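Local coordinates for protein AvrA (Salmonella typhimurium, PDB 6BE0) that probably transfers acetyl groups from acetyl-CoA to serine and threonine residues of target proteins, and binds inositol hexakisphosphate and coenzyme A, at residues 139-144 with 172-177; 113-118 with 189-194. All coordinates share one frame; numbering follows the deposited sequence.

Overall arrangement
Both contacts lie in the buried core of the YopJ-family fold, which belongs to the clan of papain-like peptidases, and their centres are about 11 Å apart. Contact 1 pairs two neighbouring strands of the mixed five-stranded sheet, 136-143 and the outermost 170-176; contact 2 sets helix 186-199 against strand 111-117 of the same sheet. Along the chain contact 1 is nested within contact 2, and strand 170-176 leads on to helix 186-199. The two meet directly where Leu177 CD1 touches Leu193 CD1 at 3.6 Å and where Pro144 packs on Phe189. The helix thus rests on the sheet and carries Lys195 and Lys196 to the inositol hexakisphosphate site.

Contact 1: 139-144 with 172-177; sequences VILFEP and FAMVEL
Val139 to Glu143 and Phe172 to Glu176 run as neighbouring parallel strands, their axes 4.6 Å apart at closest approach and 19° from parallel. Backbone hydrogen bonds alternate between them: Ala173 N to Val139 O, Leu141 N to Ala173 O, Val175 N to Leu141 O at 2.8 Å, and Glu143 N to Val175 O, nearly straight at 174°. Leu177 N to Glu143 O, at 3.1 Å, adds a fifth bond one residue past Glu176.

On one face, Val139 CG1 lies in the plane of the Phe172 ring at its edge, 4.0 Å from CD2, while Leu141 CB approaches Phe172 CE2. Leu141 and Met174 run side by side, and Met174, bent at its last torsion (chi3 143°), brings CE to 3.9 Å from Glu143 CG. Glu143 is buried, its carboxylate hydrogen-bonded by His124. On the other face, Val175 CG2 presses against Ile140 CG2 at 3.5 Å and Val175 CB lies 3.8 Å from Phe142 CD2. Ile140 CG2 also sits over one face of the Phe142 ring, toward its rim.

This pair forms the two strands of a beta-alpha-beta unit whose connection contains helix 151-164. Strand 125-133 flanks 139-143 on its other edge; helix 205-212 packs on Ile140 and Ala173, and helix 186-199 on Phe142 and Leu177.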
# COMPACT_ATOMS: atom_id res chain seq x y z
N VAL A 139 -11.83 -9.52 -2.21
CA VAL A 139 -11.29 -8.52 -1.30
C VAL A 139 -9.90 -8.95 -0.87
O VAL A 139 -9.74 -9.99 -0.23
CB VAL A 139 -12.19 -8.33 -0.06
CG1 VAL A 139 -11.63 -7.26 0.86
CG2 VAL A 139 -13.61 -7.98 -0.49
N ILE A 140 -8.89 -8.15 -1.21
CA ILE A 140 -7.51 -8.47 -0.86
C ILE A 140 -6.87 -7.36 -0.05
O ILE A 140 -6.74 -6.23 -0.51
CB ILE A 140 -6.66 -8.74 -2.12
CG1 ILE A 140 -7.28 -9.89 -2.93
CG2 ILE A 140 -5.22 -9.08 -1.72
CD1 ILE A 140 -6.58 -10.17 -4.24
N LEU A 141 -6.47 -7.70 1.17
CA LEU A 141 -5.79 -6.78 2.07
C LEU A 141 -4.28 -6.88 1.87
O LEU A 141 -3.71 -7.96 2.05
CB LEU A 141 -6.16 -7.07 3.52
CG LEU A 141 -5.43 -6.28 4.61
CD1 LEU A 141 -5.77 -4.81 4.56
CD2 LEU A 141 -5.76 -6.86 5.98
N PHE A 142 -3.65 -5.78 1.50
CA PHE A 142 -2.21 -5.75 1.31
C PHE A 142 -1.51 -5.10 2.49
O PHE A 142 -1.81 -3.96 2.86
CB PHE A 142 -1.85 -5.01 0.02
CG PHE A 142 -2.31 -5.70 -1.23
CD1 PHE A 142 -3.56 -5.44 -1.76
CD2 PHE A 142 -1.49 -6.61 -1.87
CE1 PHE A 142 -3.99 -6.08 -2.91
CE2 PHE A 142 -1.91 -7.25 -3.02
CZ PHE A 142 -3.16 -6.99 -3.54
N GLU A 143 -0.60 -5.85 3.10
CA GLU A 143 0.24 -5.34 4.18
C GLU A 143 1.63 -5.02 3.62
O GLU A 143 2.33 -5.93 3.18
CB GLU A 143 0.34 -6.36 5.31
CG GLU A 143 -0.95 -6.56 6.09
CD GLU A 143 -1.36 -5.35 6.91
OE1 GLU A 143 -0.53 -4.43 7.06
OE2 GLU A 143 -2.51 -5.31 7.39
N PRO A 144 2.02 -3.74 3.62
CA PRO A 144 3.34 -3.41 3.08
C PRO A 144 4.49 -4.05 3.86
O PRO A 144 5.52 -4.37 3.27
CB PRO A 144 3.40 -1.88 3.19
CG PRO A 144 1.98 -1.45 3.21
CD PRO A 144 1.25 -2.53 3.95
N PHE A 172 -12.04 -13.49 0.64
CA PHE A 172 -11.05 -12.61 1.25
C PHE A 172 -9.66 -13.25 1.31
O PHE A 172 -9.53 -14.45 1.52
CB PHE A 172 -11.49 -12.20 2.66
CG PHE A 172 -10.43 -11.48 3.44
CD1 PHE A 172 -9.65 -12.16 4.36
CD2 PHE A 172 -10.22 -10.12 3.26
CE1 PHE A 172 -8.67 -11.50 5.08
CE2 PHE A 172 -9.24 -9.46 3.98
CZ PHE A 172 -8.47 -10.15 4.89
N ALA A 173 -8.64 -12.42 1.14
CA ALA A 173 -7.26 -12.85 1.24
C ALA A 173 -6.38 -11.72 1.75
O ALA A 173 -6.63 -10.55 1.46
CB ALA A 173 -6.75 -13.35 -0.10
N MET A 174 -5.37 -12.07 2.53
CA MET A 174 -4.41 -11.10 3.05
C MET A 174 -3.04 -11.40 2.45
O MET A 174 -2.61 -12.55 2.43
CB MET A 174 -4.38 -11.13 4.57
CG MET A 174 -3.34 -10.23 5.21
SD MET A 174 -3.52 -10.19 7.00
CE MET A 174 -1.81 -10.11 7.51
N VAL A 175 -2.37 -10.36 1.96
CA VAL A 175 -1.10 -10.52 1.27
C VAL A 175 0.03 -9.80 1.99
O VAL A 175 -0.03 -8.60 2.24
CB VAL A 175 -1.19 -10.00 -0.18
CG1 VAL A 175 0.15 -10.14 -0.89
CG2 VAL A 175 -2.27 -10.76 -0.94
N GLU A 176 1.07 -10.56 2.32
CA GLU A 176 2.29 -10.01 2.90
C GLU A 176 3.22 -9.56 1.78
O GLU A 176 3.46 -10.31 0.84
CB GLU A 176 2.98 -11.06 3.78
CG GLU A 176 4.31 -10.62 4.37
CD GLU A 176 5.08 -11.78 4.97
OE1 GLU A 176 5.29 -12.79 4.26
OE2 GLU A 176 5.48 -11.69 6.15
N LEU A 177 3.72 -8.33 1.88
CA LEU A 177 4.64 -7.79 0.88
C LEU A 177 6.07 -7.73 1.41
O LEU A 177 7.02 -8.04 0.69
CB LEU A 177 4.18 -6.41 0.43
CG LEU A 177 2.83 -6.33 -0.29
CD1 LEU A 177 2.55 -4.91 -0.74
CD2 LEU A 177 2.77 -7.29 -1.47

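Contact 2: 113-118 with 189-194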
# COMPACT_ATOMS: atom_id res chain seq x y z
N ARG A 113 -10.82 0.80 -3.99
CA ARG A 113 -9.74 0.61 -3.04
C ARG A 113 -10.05 1.30 -1.73
O ARG A 113 -10.82 2.26 -1.69
CB ARG A 113 -8.41 1.12 -3.60
CG ARG A 113 -7.86 0.29 -4.74
CD ARG A 113 -8.40 0.76 -6.08
NE ARG A 113 -8.24 -0.25 -7.12
CZ ARG A 113 -8.75 -0.16 -8.34
NH1 ARG A 113 -9.46 0.91 -8.69
NH2 ARG A 113 -8.56 -1.14 -9.21
N PHE A 114 -9.44 0.81 -0.66
CA PHE A 114 -9.67 1.35 0.67
C PHE A 114 -8.37 1.51 1.44
O PHE A 114 -7.61 0.55 1.57
CB PHE A 114 -10.61 0.44 1.46
CG PHE A 114 -11.93 0.21 0.80
CD1 PHE A 114 -12.12 -0.86 -0.05
CD2 PHE A 114 -13.00 1.06 1.04
CE1 PHE A 114 -13.34 -1.08 -0.66
CE2 PHE A 114 -14.22 0.85 0.43
CZ PHE A 114 -14.39 -0.22 -0.42
N LEU A 115 -8.11 2.72 1.94
CA LEU A 115 -7.09 2.91 2.96
C LEU A 115 -7.76 2.75 4.31
O LEU A 115 -8.66 3.53 4.66
CB LEU A 115 -6.42 4.29 2.85
CG LEU A 115 -5.60 4.58 1.60
CD1 LEU A 115 -4.81 5.86 1.81
CD2 LEU A 115 -4.68 3.43 1.24
N VAL A 116 -7.33 1.75 5.06
CA VAL A 116 -7.97 1.42 6.34
C VAL A 116 -6.98 1.50 7.49
O VAL A 116 -5.92 0.87 7.47
CB VAL A 116 -8.60 0.00 6.30
CG1 VAL A 116 -7.59 -1.04 5.82
CG2 VAL A 116 -9.18 -0.37 7.66
N ASN A 117 -7.33 2.29 8.50
CA ASN A 117 -6.60 2.29 9.76
C ASN A 117 -7.10 1.14 10.62
O ASN A 117 -8.19 1.20 11.18
CB ASN A 117 -6.76 3.62 10.49
CG ASN A 117 -5.92 3.69 11.75
OD1 ASN A 117 -5.06 2.84 11.99
ND2 ASN A 117 -6.15 4.71 12.57
N MET A 118 -6.29 0.10 10.72
CA MET A 118 -6.70 -1.13 11.39
C MET A 118 -6.51 -1.01 12.90
O MET A 118 -7.16 -1.71 13.67
CB MET A 118 -5.92 -2.32 10.85
CG MET A 118 -5.71 -2.29 9.34
SD MET A 118 -5.90 -3.90 8.56
CE MET A 118 -7.65 -3.89 8.24
N PHE A 189 3.09 3.98 1.91
CA PHE A 189 3.11 2.74 1.13
C PHE A 189 1.71 2.38 0.64
O PHE A 189 1.53 2.04 -0.52
CB PHE A 189 3.69 1.60 1.96
CG PHE A 189 5.19 1.47 1.86
CD1 PHE A 189 5.76 0.70 0.86
CD2 PHE A 189 6.02 2.11 2.76
CE1 PHE A 189 7.13 0.58 0.76
CE2 PHE A 189 7.39 1.99 2.67
CZ PHE A 189 7.95 1.22 1.66
N SER A 190 0.73 2.47 1.53
CA SER A 190 -0.63 2.07 1.19
C SER A 190 -1.25 3.03 0.17
O SER A 190 -1.98 2.61 -0.72
CB SER A 190 -1.50 2.02 2.46
OG SER A 190 -1.06 0.99 3.33
N LEU A 191 -0.95 4.32 0.32
CA LEU A 191 -1.45 5.32 -0.61
C LEU A 191 -0.87 5.12 -2.00
O LEU A 191 -1.58 5.21 -3.00
CB LEU A 191 -1.13 6.73 -0.10
CG LEU A 191 -1.58 7.90 -0.98
CD1 LEU A 191 -3.08 7.87 -1.21
CD2 LEU A 191 -1.16 9.21 -0.35
N ALA A 192 0.43 4.84 -2.06
CA ALA A 192 1.10 4.62 -3.33
C ALA A 192 0.58 3.35 -4.00
O ALA A 192 0.26 3.36 -5.19
CB ALA A 192 2.61 4.52 -3.11
N LEU A 193 0.50 2.27 -3.23
CA LEU A 193 -0.00 1.00 -3.74
C LEU A 193 -1.44 1.14 -4.24
O LEU A 193 -1.81 0.52 -5.24
CB LEU A 193 0.07 -0.08 -2.66
CG LEU A 193 1.48 -0.55 -2.27
CD1 LEU A 193 1.42 -1.48 -1.07
CD2 LEU A 193 2.17 -1.22 -3.44
N ALA A 194 -2.23 1.94 -3.54
CA ALA A 194 -3.62 2.16 -3.93
C ALA A 194 -3.71 2.67 -5.37
O ALA A 194 -4.53 2.19 -6.15
CB ALA A 194 -4.29 3.15 -2.98
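Helix-on-sheet packing joins strand 113-117 to helix 189-194, which run nearly antiparallel at 172° with their axes 9.0 Å apart at closest approach. No hydrogen bond crosses between the two segments, and Leu115 has the largest share of the contact. Its CD2 faces the helix backbone at Ser190 and Leu191, 3.4 Å from Ser190 O and 3.9 Å from Leu191 N, and lies against Ser190 CB at 3.7 Å and Ala194 CB at 4.2 Å. CD1 meets the Leu191 side chain, 4.0 Å from its CD1, the two leucines meeting at a slant. Ser190 O is already engaged within the helix by Ala194 N, and Ser190 OG hydrogen-bonds to Ile125 O of strand 125-133, which ties the helix to a second strand.

Arg113 contributes its aliphatic part: CG and CD each lie 4.1 Å from Ala194 O. Farther out, its guanidinium forms a salt bridge through NE to Asp129 and a hydrogen bond through NH1 to Leu86 O. Helix 65-82 adds Met72 and Val76 against Leu115 and Leu75 against Leu191, strand 88-91 places Leu88 beside Arg113 and Ala194, and helix 94-106 packs on Phe114, which points away from helix 189-194.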